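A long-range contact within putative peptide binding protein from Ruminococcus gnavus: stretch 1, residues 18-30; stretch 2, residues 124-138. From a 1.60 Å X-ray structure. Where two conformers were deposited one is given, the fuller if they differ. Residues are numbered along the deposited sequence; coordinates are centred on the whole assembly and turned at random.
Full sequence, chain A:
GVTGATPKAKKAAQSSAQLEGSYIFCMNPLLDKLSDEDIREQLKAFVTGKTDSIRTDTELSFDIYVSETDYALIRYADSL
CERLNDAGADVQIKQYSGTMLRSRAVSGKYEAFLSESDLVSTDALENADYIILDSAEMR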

ATOM      1  N   GLN A  18       9.542 -10.570  11.633  1.00 45.31           N
ATOM      2  CA  GLN A  18       8.106 -10.896  11.483  1.00 42.27           C
ATOM      3  C   GLN A  18       7.253  -9.633  11.598  1.00 38.26           C
ATOM      4  O   GLN A  18       7.668  -8.704  12.262  1.00 40.21           O
ATOM      5  N   LEU A  19       6.057  -9.644  10.999  1.00 39.08           N
ATOM      6  CA  LEU A  19       5.108  -8.512  11.097  1.00 36.36           C
ATOM      7  C   LEU A  19       4.598  -8.463  12.535  1.00 39.35           C
ATOM      8  O   LEU A  19       4.306  -9.517  13.141  1.00 39.30           O
ATOM      9  N   GLU A  20       4.509  -7.252  13.074  1.00 37.57           N
ATOM     10  CA  GLU A  20       4.048  -7.032  14.424  1.00 40.97           C
ATOM     11  C   GLU A  20       3.376  -5.656  14.540  1.00 37.32           C
ATOM     12  O   GLU A  20       3.849  -4.694  13.979  1.00 33.78           O
ATOM     13  N   GLY A  21       2.261  -5.578  15.254  1.00 41.52           N
ATOM     14  CA  GLY A  21       1.592  -4.296  15.481  1.00 37.96           C
ATOM     15  C   GLY A  21       0.738  -3.902  14.291  1.00 37.52           C
ATOM     16  O   GLY A  21       0.314  -4.743  13.503  1.00 36.07           O
ATOM     17  N   SER A  22       0.552  -2.580  14.143  1.00 31.97           N
ATOM     18  CA  SER A  22      -0.305  -1.987  13.117  1.00 29.46           C
ATOM     19  C   SER A  22       0.508  -1.523  11.965  1.00 26.56           C
ATOM     20  O   SER A  22       1.621  -1.030  12.127  1.00 27.39           O
ATOM     21  N   TYR A  23      -0.067  -1.680  10.783  1.00 24.39           N
ATOM     22  CA  TYR A  23       0.499  -1.201   9.563  1.00 22.71           C
ATOM     23  C   TYR A  23      -0.561  -0.429   8.866  1.00 25.69           C
ATOM     24  O   TYR A  23      -1.762  -0.518   9.189  1.00 24.79           O
ATOM     25  N   ILE A  24      -0.082   0.352   7.903  1.00 23.56           N
ATOM     26  CA  ILE A  24      -0.986   1.011   7.003  1.00 23.61           C
ATOM     27  C   ILE A  24      -0.727   0.720   5.556  1.00 24.36           C
ATOM     28  O   ILE A  24       0.416   0.551   5.141  1.00 23.16           O
ATOM     29  N   PHE A  25      -1.844   0.601   4.811  1.00 23.45           N
ATOM     30  CA  PHE A  25      -1.855   0.619   3.374  1.00 20.82           C
ATOM     31  C   PHE A  25      -2.448   1.934   2.959  1.00 25.38           C
ATOM     32  O   PHE A  25      -3.612   2.191   3.263  1.00 24.02           O
ATOM     33  N   CYS A  26      -1.653   2.751   2.246  1.00 22.70           N
ATOM     34  CA  CYS A  26      -1.998   4.148   2.041  1.00 23.04           C
ATOM     35  C   CYS A  26      -1.929   4.454   0.535  1.00 21.78           C
ATOM     36  O   CYS A  26      -0.938   4.119  -0.119  1.00 22.78           O
HETATM   37  N   MSE A  27      -2.979   5.108   0.016  1.00 22.81           N
HETATM   38  CA  MSE A  27      -3.095   5.480  -1.395  1.00 21.83           C
HETATM   39  C   MSE A  27      -3.182   6.981  -1.508  1.00 24.24           C
HETATM   40  O   MSE A  27      -3.841   7.640  -0.687  1.00 25.32           O
ATOM     41  N   ASN A  28      -2.584   7.522  -2.554  1.00 23.78           N
ATOM     42  CA  ASN A  28      -2.679   8.932  -2.902  1.00 23.52           C
ATOM     43  C   ASN A  28      -3.959   9.161  -3.741  1.00 25.18           C
ATOM     44  O   ASN A  28      -4.029   8.856  -4.936  1.00 25.82           O
ATOM     45  N   PRO A  29      -5.019   9.737  -3.118  1.00 27.20           N
ATOM     46  CA  PRO A  29      -6.298   9.858  -3.820  1.00 29.62           C
ATOM     47  C   PRO A  29      -6.359  10.947  -4.900  1.00 32.04           C
ATOM     48  O   PRO A  29      -7.339  11.050  -5.662  1.00 31.88           O
ATOM     49  N   LEU A  30      -5.332  11.781  -4.952  1.00 29.37           N
ATOM     50  CA  LEU A  30      -5.256  12.830  -5.939  1.00 33.91           C
ATOM     51  C   LEU A  30      -4.611  12.311  -7.237  1.00 33.96           C
ATOM     52  O   LEU A  30      -4.707  12.974  -8.263  1.00 40.08           O
ATOM     53  N   ALA A 124       0.980  13.941   6.680  1.00 30.67           N
ATOM     54  CA  ALA A 124       0.956  13.300   5.401  1.00 30.65           C
ATOM     55  C   ALA A 124      -0.234  12.323   5.305  1.00 31.02           C
ATOM     56  O   ALA A 124      -0.880  12.202   4.271  1.00 30.96           O
ATOM     57  N   LEU A 125      -0.505  11.592   6.383  1.00 30.35           N
ATOM     58  CA  LEU A 125      -1.629  10.601   6.342  1.00 29.48           C
ATOM     59  C   LEU A 125      -2.995  11.253   6.220  1.00 33.88           C
ATOM     60  O   LEU A 125      -3.912  10.696   5.617  1.00 35.45           O
ATOM     61  N   GLU A 126      -3.142  12.444   6.780  1.00 34.83           N
ATOM     62  CA  GLU A 126      -4.413  13.169   6.690  1.00 39.80           C
ATOM     63  C   GLU A 126      -4.740  13.616   5.257  1.00 41.13           C
ATOM     64  O   GLU A 126      -5.875  13.836   4.920  1.00 41.65           O
ATOM     65  N   ASN A 127      -3.738  13.697   4.401  1.00 41.20           N
ATOM     66  CA  ASN A 127      -3.976  14.050   2.997  1.00 44.72           C
ATOM     67  C   ASN A 127      -4.331  12.853   2.094  1.00 43.17           C
ATOM     68  O   ASN A 127      -4.739  13.014   0.935  1.00 49.76           O
ATOM     69  N   ALA A 128      -4.228  11.673   2.666  1.00 35.83           N
ATOM     70  CA  ALA A 128      -4.235  10.411   1.941  1.00 33.49           C
ATOM     71  C   ALA A 128      -5.503   9.601   2.226  1.00 32.45           C
ATOM     72  O   ALA A 128      -6.388  10.049   2.950  1.00 33.84           O
ATOM     73  N   ASP A 129      -5.589   8.431   1.610  1.00 29.13           N
ATOM     74  CA  ASP A 129      -6.684   7.489   1.823  1.00 30.71           C
ATOM     75  C   ASP A 129      -6.042   6.185   2.262  1.00 28.69           C
ATOM     76  O   ASP A 129      -5.370   5.502   1.468  1.00 28.35           O
ATOM     77  N   TYR A 130      -6.220   5.834   3.545  1.00 27.47           N
ATOM     78  CA  TYR A 130      -5.548   4.645   4.043  1.00 26.99           C
ATOM     79  C   TYR A 130      -6.421   3.743   4.905  1.00 26.63           C
ATOM     80  O   TYR A 130      -7.533   4.105   5.311  1.00 29.33           O
ATOM     81  N   ILE A 131      -5.897   2.532   5.122  1.00 26.32           N
ATOM     82  CA  ILE A 131      -6.492   1.532   5.981  1.00 28.19           C
ATOM     83  C   ILE A 131      -5.435   0.965   6.931  1.00 28.36           C
ATOM     84  O   ILE A 131      -4.274   0.770   6.529  1.00 29.06           O
ATOM     85  N   ILE A 132      -5.831   0.765   8.187  1.00 28.12           N
ATOM     86  CA  ILE A 132      -4.990   0.117   9.201  1.00 28.74           C
ATOM     87  C   ILE A 132      -5.170  -1.380   9.088  1.00 35.69           C
ATOM     88  O   ILE A 132      -6.310  -1.884   9.017  1.00 35.89           O
ATOM     89  N   LEU A 133      -4.027  -2.059   9.019  1.00 30.66           N
ATOM     90  CA  LEU A 133      -3.926  -3.502   8.881  1.00 34.12           C
ATOM     91  C   LEU A 133      -3.284  -4.004  10.159  1.00 35.19           C
ATOM     92  O   LEU A 133      -2.359  -3.390  10.663  1.00 35.26           O
ATOM     93  N   ASP A 134      -3.784  -5.136  10.656  1.00 37.10           N
ATOM     94  CA  ASP A 134      -3.236  -5.781  11.830  1.00 38.88           C
ATOM     95  C   ASP A 134      -2.336  -6.953  11.416  1.00 40.83           C
ATOM     96  O   ASP A 134      -2.681  -7.725  10.516  1.00 36.08           O
ATOM     97  N   SER A 135      -1.193  -7.070  12.087  1.00 33.74           N
ATOM     98  CA  SER A 135      -0.215  -8.067  11.774  1.00 37.49           C
ATOM     99  C   SER A 135      -0.758  -9.495  11.788  1.00 43.52           C
ATOM    100  O   SER A 135      -0.414 -10.335  10.940  1.00 43.78           O
ATOM    101  N   ALA A 136      -1.686  -9.754  12.704  1.00 43.37           N
ATOM    102  CA  ALA A 136      -2.218 -11.079  12.859  1.00 49.73           C
ATOM    103  C   ALA A 136      -3.159 -11.473  11.722  1.00 50.71           C
ATOM    104  O   ALA A 136      -3.436 -12.657  11.575  1.00 57.57           O
ATOM    105  N   GLU A 137      -3.690 -10.516  10.958  1.00 47.59           N
ATOM    106  CA  GLU A 137      -4.586 -10.816   9.848  0.50 49.90           C
ATOM    107  C   GLU A 137      -3.853 -10.727   8.514  1.00 48.27           C
ATOM    108  O   GLU A 137      -4.422 -11.063   7.481  1.00 50.08           O
HETATM  109  N   MSE A 138      -2.596 -10.265   8.566  1.00 47.21           N
HETATM  110  CA  MSE A 138      -1.718 -10.176   7.406  1.00 47.33           C
HETATM  111  C   MSE A 138      -0.942 -11.493   7.310  1.00 51.23           C
HETATM  112  O   MSE A 138      -0.501 -11.839   6.215  1.00 56.20           O
TER

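The most distinctive feature of this contact lies where the strand pairing runs out: the selenomethionine Met138 folds back over the ring of Tyr23. Its CE sits 4.2 Å from the Tyr23 ring centroid, over one face, in a CH-π contact, while its SE lies obliquely to the ring and comes within 3.5 Å of Tyr23 CD1. Met138 adopts the m, t, p rotamer, and its CB also meets CD1 of Leu19 at 3.7 Å. Tyr23 (chi1 m) is further held within its own stretch, where Glu20 N donates to Tyr23 OH at 2.9 Å. Ser135, chi1 p, fills the adjoining space: its CB lies at the edge of the ring, 4.1 Å from Tyr23 CE1, and 4.0 Å from Leu19 CB.

Beyond this end the contact illustrates a general principle of antiparallel pairing, in which alternate residues send their side chains to alternate faces and directly paired residues share a face. Backbone hydrogen bonds set the register; Leu133 N to Tyr23 O, at 2.7 Å, is the shortest of them.

On the face carrying Tyr23, Phe25 and Met27, the side chains meet those of Leu133, Ile131 and Asp129. Phe25, chi1 t, directs the end of its side chain away from the partner strand. Its CB lies 3.9 Å from Ile131 CG2 and 4.0 Å from Leu133 CD1, and Ile131 CG2 also sits at the edge of the Phe25 ring. Leu133 adopts m, t and Ile131 t, t. Met27, also selenomethionine and m, t, m, brings CE to 4.1 Å from Asp129 OD2; both carboxylate oxygens of Asp129 find hydrogen-bonding partners elsewhere in the structure.

The other face carries Ser22, Ile24 and Cys26 against Asp134, Ile132 and Tyr130. Ile24, in the p, t rotamer, spreads in two directions. Its CD1 reaches Leu125 CD2 at 3.3 Å, a tight apolar contact with the helical segment, whereas its CG2 packs 4.0 Å from Ile132 CG1 and 3.9 Å from Tyr130 CD2. Cys26, chi1 t, places SG 3.3 Å from Ala128 CB and 4.1 Å from Leu125 CD2; its CB lies 3.8 Å from Tyr130 CB, where the strands draw close.

At the exposed end of this face, where Ser22 OG lies 4.1 Å from Ile132 CG2, a water adds a polar link. It joins Ser22 OG, at 2.8 Å from the water oxygen, to Asp134 OD1, which accepts a hydrogen bond from the same water oxygen at 3.2 Å. Beyond the other end of the pairing, Pro29 closes the contact, with CG 3.8 Å from Asn127 O and CD 3.8 Å from Ala128 CA.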

ATOM      1  CB  GLN A  18       7.670 -11.872  12.582  1.00 45.97           C
ATOM      2  CG  GLN A  18       8.542 -13.113  12.660  1.00 48.56           C
ATOM      3  CD  GLN A  18       8.496 -13.793  14.001  1.00 55.59           C
ATOM      4  OE1 GLN A  18       8.212 -13.174  15.048  1.00 51.58           O
ATOM      5  NE2 GLN A  18       8.816 -15.082  13.998  1.00 61.57           N
ATOM      6  CB  LEU A  19       3.905  -8.736  10.184  1.00 38.26           C
ATOM      7  CG  LEU A  19       4.193  -8.735   8.680  1.00 31.20           C
ATOM      8  CD1 LEU A  19       2.939  -9.178   7.899  1.00 36.13           C
ATOM      9  CD2 LEU A  19       4.677  -7.362   8.283  1.00 27.69           C
ATOM     10  CB  GLU A  20       5.240  -7.113  15.376  1.00 43.83           C
ATOM     11  CG  GLU A  20       4.876  -7.405  16.782  1.00 59.56           C
ATOM     12  CD  GLU A  20       5.962  -6.970  17.732  1.00 71.67           C
ATOM     13  OE1 GLU A  20       7.121  -6.807  17.265  1.00 80.35           O
ATOM     14  OE2 GLU A  20       5.651  -6.774  18.929  1.00 83.90           O
ATOM     15  CB  SER A  22      -1.042  -0.746  13.702  1.00 27.46           C
ATOM     16  OG  SER A  22      -1.965  -1.126  14.677  1.00 32.90           O
ATOM     17  CB  TYR A  23       0.941  -2.386   8.685  1.00 23.14           C
ATOM     18  CG  TYR A  23       2.071  -3.146   9.300  1.00 22.29           C
ATOM     19  CD1 TYR A  23       1.816  -4.088  10.268  1.00 26.04           C
ATOM     20  CD2 TYR A  23       3.401  -2.909   8.920  1.00 23.69           C
ATOM     21  CE1 TYR A  23       2.868  -4.770  10.902  1.00 27.68           C
ATOM     22  CE2 TYR A  23       4.443  -3.581   9.534  1.00 24.22           C
ATOM     23  CZ  TYR A  23       4.174  -4.500  10.523  1.00 26.69           C
ATOM     24  OH  TYR A  23       5.214  -5.205  11.121  1.00 30.20           O
ATOM     25  CB  ILE A  24      -1.051   2.506   7.227  1.00 25.26           C
ATOM     26  CG1 ILE A  24       0.258   3.192   6.960  1.00 28.42           C
ATOM     27  CG2 ILE A  24      -1.620   2.875   8.634  1.00 25.68           C
ATOM     28  CD1 ILE A  24      -0.012   4.747   6.821  1.00 32.75           C
ATOM     29  CB  PHE A  25      -2.613  -0.557   2.774  1.00 23.45           C
ATOM     30  CG  PHE A  25      -2.749  -0.498   1.287  1.00 22.92           C
ATOM     31  CD1 PHE A  25      -1.656  -0.668   0.484  1.00 25.35           C
ATOM     32  CD2 PHE A  25      -4.005  -0.264   0.693  1.00 25.75           C
ATOM     33  CE1 PHE A  25      -1.768  -0.594  -0.881  1.00 25.17           C
ATOM     34  CE2 PHE A  25      -4.109  -0.218  -0.695  1.00 28.02           C
ATOM     35  CZ  PHE A  25      -2.997  -0.364  -1.461  1.00 27.88           C
ATOM     36  CB  CYS A  26      -1.006   5.060   2.830  1.00 25.12           C
ATOM     37  SG  CYS A  26      -1.471   6.782   2.785  1.00 28.60           S
HETATM   38  CB  MSE A  27      -4.360   4.837  -2.019  1.00 23.75           C
HETATM   39  CG  MSE A  27      -4.277   3.323  -2.077  1.00 23.48           C
HETATM   40 SE   MSE A  27      -5.962   2.543  -2.470  0.75 25.55          SE
HETATM   41  CE  MSE A  27      -6.709   2.768  -0.684  1.00 29.52           C
ATOM     42  CB  ASN A  28      -1.437   9.351  -3.690  1.00 22.65           C
ATOM     43  CG  ASN A  28      -1.427  10.824  -3.996  1.00 25.93           C
ATOM     44  OD1 ASN A  28      -2.455  11.537  -3.858  1.00 26.76           O
ATOM     45  ND2 ASN A  28      -0.269  11.306  -4.447  1.00 26.12           N
ATOM     46  CB  PRO A  29      -7.271  10.169  -2.678  1.00 32.50           C
ATOM     47  CG  PRO A  29      -6.462  10.937  -1.712  1.00 30.25           C
ATOM     48  CD  PRO A  29      -5.068  10.364  -1.778  1.00 30.31           C
ATOM     49  CB  LEU A  30      -4.502  14.047  -5.375  1.00 35.00           C
ATOM     50  CG  LEU A  30      -5.195  14.702  -4.151  1.00 46.15           C
ATOM     51  CD1 LEU A  30      -4.471  15.971  -3.692  1.00 50.53           C
ATOM     52  CD2 LEU A  30      -6.657  15.007  -4.468  1.00 47.25           C
ATOM     53  CB  ALA A 124       2.278  12.595   5.118  1.00 31.86           C
ATOM     54  CB  LEU A 125      -1.607   9.709   7.575  1.00 29.09           C
ATOM     55  CG  LEU A 125      -0.351   8.882   7.760  1.00 30.32           C
ATOM     56  CD1 LEU A 125      -0.431   8.006   9.048  1.00 33.41           C
ATOM     57  CD2 LEU A 125      -0.109   8.038   6.497  1.00 30.29           C
ATOM     58  CB  GLU A 126      -4.410  14.344   7.670  1.00 40.76           C
ATOM     59  CG  GLU A 126      -4.786  13.888   9.087  1.00 49.19           C
ATOM     60  CD  GLU A 126      -6.235  13.308   9.139  1.00 62.31           C
ATOM     61  OE1 GLU A 126      -7.190  14.115   9.261  1.00 52.82           O
ATOM     62  OE2 GLU A 126      -6.401  12.053   9.021  1.00 61.59           O
ATOM     63  CB  ASN A 127      -2.725  14.741   2.466  1.00 46.98           C
ATOM     64  CG  ASN A 127      -2.481  16.076   3.142  1.00 53.35           C
ATOM     65  OD1 ASN A 127      -3.424  16.743   3.576  1.00 54.57           O
ATOM     66  ND2 ASN A 127      -1.216  16.463   3.251  1.00 57.12           N
ATOM     67  CB  ALA A 128      -3.039   9.632   2.325  1.00 29.15           C
ATOM     68  CB  ASP A 129      -7.518   7.288   0.578  1.00 30.91           C
ATOM     69  CG  ASP A 129      -8.772   6.417   0.843  1.00 35.44           C
ATOM     70  OD1 ASP A 129      -9.181   6.285   2.014  1.00 32.83           O
ATOM     71  OD2 ASP A 129      -9.327   5.831  -0.108  1.00 35.34           O
ATOM     72  CB  TYR A 130      -4.247   5.026   4.802  1.00 28.40           C
ATOM     73  CG  TYR A 130      -4.486   5.726   6.064  1.00 25.71           C
ATOM     74  CD1 TYR A 130      -4.686   7.110   6.117  1.00 29.75           C
ATOM     75  CD2 TYR A 130      -4.662   4.985   7.261  1.00 30.39           C
ATOM     76  CE1 TYR A 130      -4.954   7.741   7.329  1.00 36.60           C
ATOM     77  CE2 TYR A 130      -4.952   5.594   8.450  1.00 28.99           C
ATOM     78  CZ  TYR A 130      -5.122   6.949   8.492  1.00 29.44           C
ATOM     79  OH  TYR A 130      -5.334   7.532   9.680  1.00 33.99           O
ATOM     80  CB  ILE A 131      -7.181   0.425   5.133  1.00 30.62           C
ATOM     81  CG1 ILE A 131      -7.889  -0.588   5.981  1.00 34.08           C
ATOM     82  CG2 ILE A 131      -6.195  -0.308   4.210  1.00 30.30           C
ATOM     83  CD1 ILE A 131      -8.886  -1.449   5.134  1.00 34.09           C
ATOM     84  CB  ILE A 132      -5.302   0.547  10.648  1.00 31.51           C
ATOM     85  CG1 ILE A 132      -4.789   1.944  10.932  1.00 30.49           C
ATOM     86  CG2 ILE A 132      -4.665  -0.390  11.672  1.00 37.02           C
ATOM     87  CD1 ILE A 132      -5.281   2.484  12.214  1.00 34.47           C
ATOM     88  CB  LEU A 133      -3.030  -3.864   7.717  1.00 31.69           C
ATOM     89  CG  LEU A 133      -3.412  -3.330   6.352  1.00 33.74           C
ATOM     90  CD1 LEU A 133      -2.298  -3.594   5.356  1.00 36.04           C
ATOM     91  CD2 LEU A 133      -4.779  -3.968   5.963  1.00 38.52           C
ATOM     92  CB  ASP A 134      -4.342  -6.296  12.730  1.00 43.90           C
ATOM     93  CG  ASP A 134      -3.803  -6.826  14.024  1.00 47.25           C
ATOM     94  OD1 ASP A 134      -3.386  -6.005  14.891  1.00 51.80           O
ATOM     95  OD2 ASP A 134      -3.769  -8.065  14.153  1.00 49.67           O
ATOM     96  CB  SER A 135       0.954  -7.892  12.768  1.00 32.38           C
ATOM     97  OG  SER A 135       0.544  -8.224  14.111  1.00 40.79           O
ATOM     98  CB  ALA A 136      -2.930 -11.233  14.242  1.00 50.10           C
ATOM     99  CB  GLU A 137      -5.847  -9.928   9.893  0.50 50.74           C
ATOM    100  CG  GLU A 137      -6.993 -10.556  10.746  0.50 58.54           C
ATOM    101  CD  GLU A 137      -8.021  -9.547  11.245  0.50 64.93           C
ATOM    102  OE1 GLU A 137      -7.942  -8.363  10.854  0.50 66.11           O
ATOM    103  OE2 GLU A 137      -8.906  -9.942  12.034  0.50 65.25           O
HETATM  104  CB  MSE A 138      -0.718  -9.017   7.575  1.00 43.70           C
HETATM  105  CG  MSE A 138      -1.329  -7.613   7.610  1.00 37.02           C
HETATM  106 SE   MSE A 138      -0.158  -6.266   8.359  0.75 28.36          SE
HETATM  107  CE  MSE A 138       1.047  -5.972   6.904  1.00 22.60           C
TER
HETATM  108  O   HOH W   1      -3.816  -3.031  13.890  1.00 38.47           O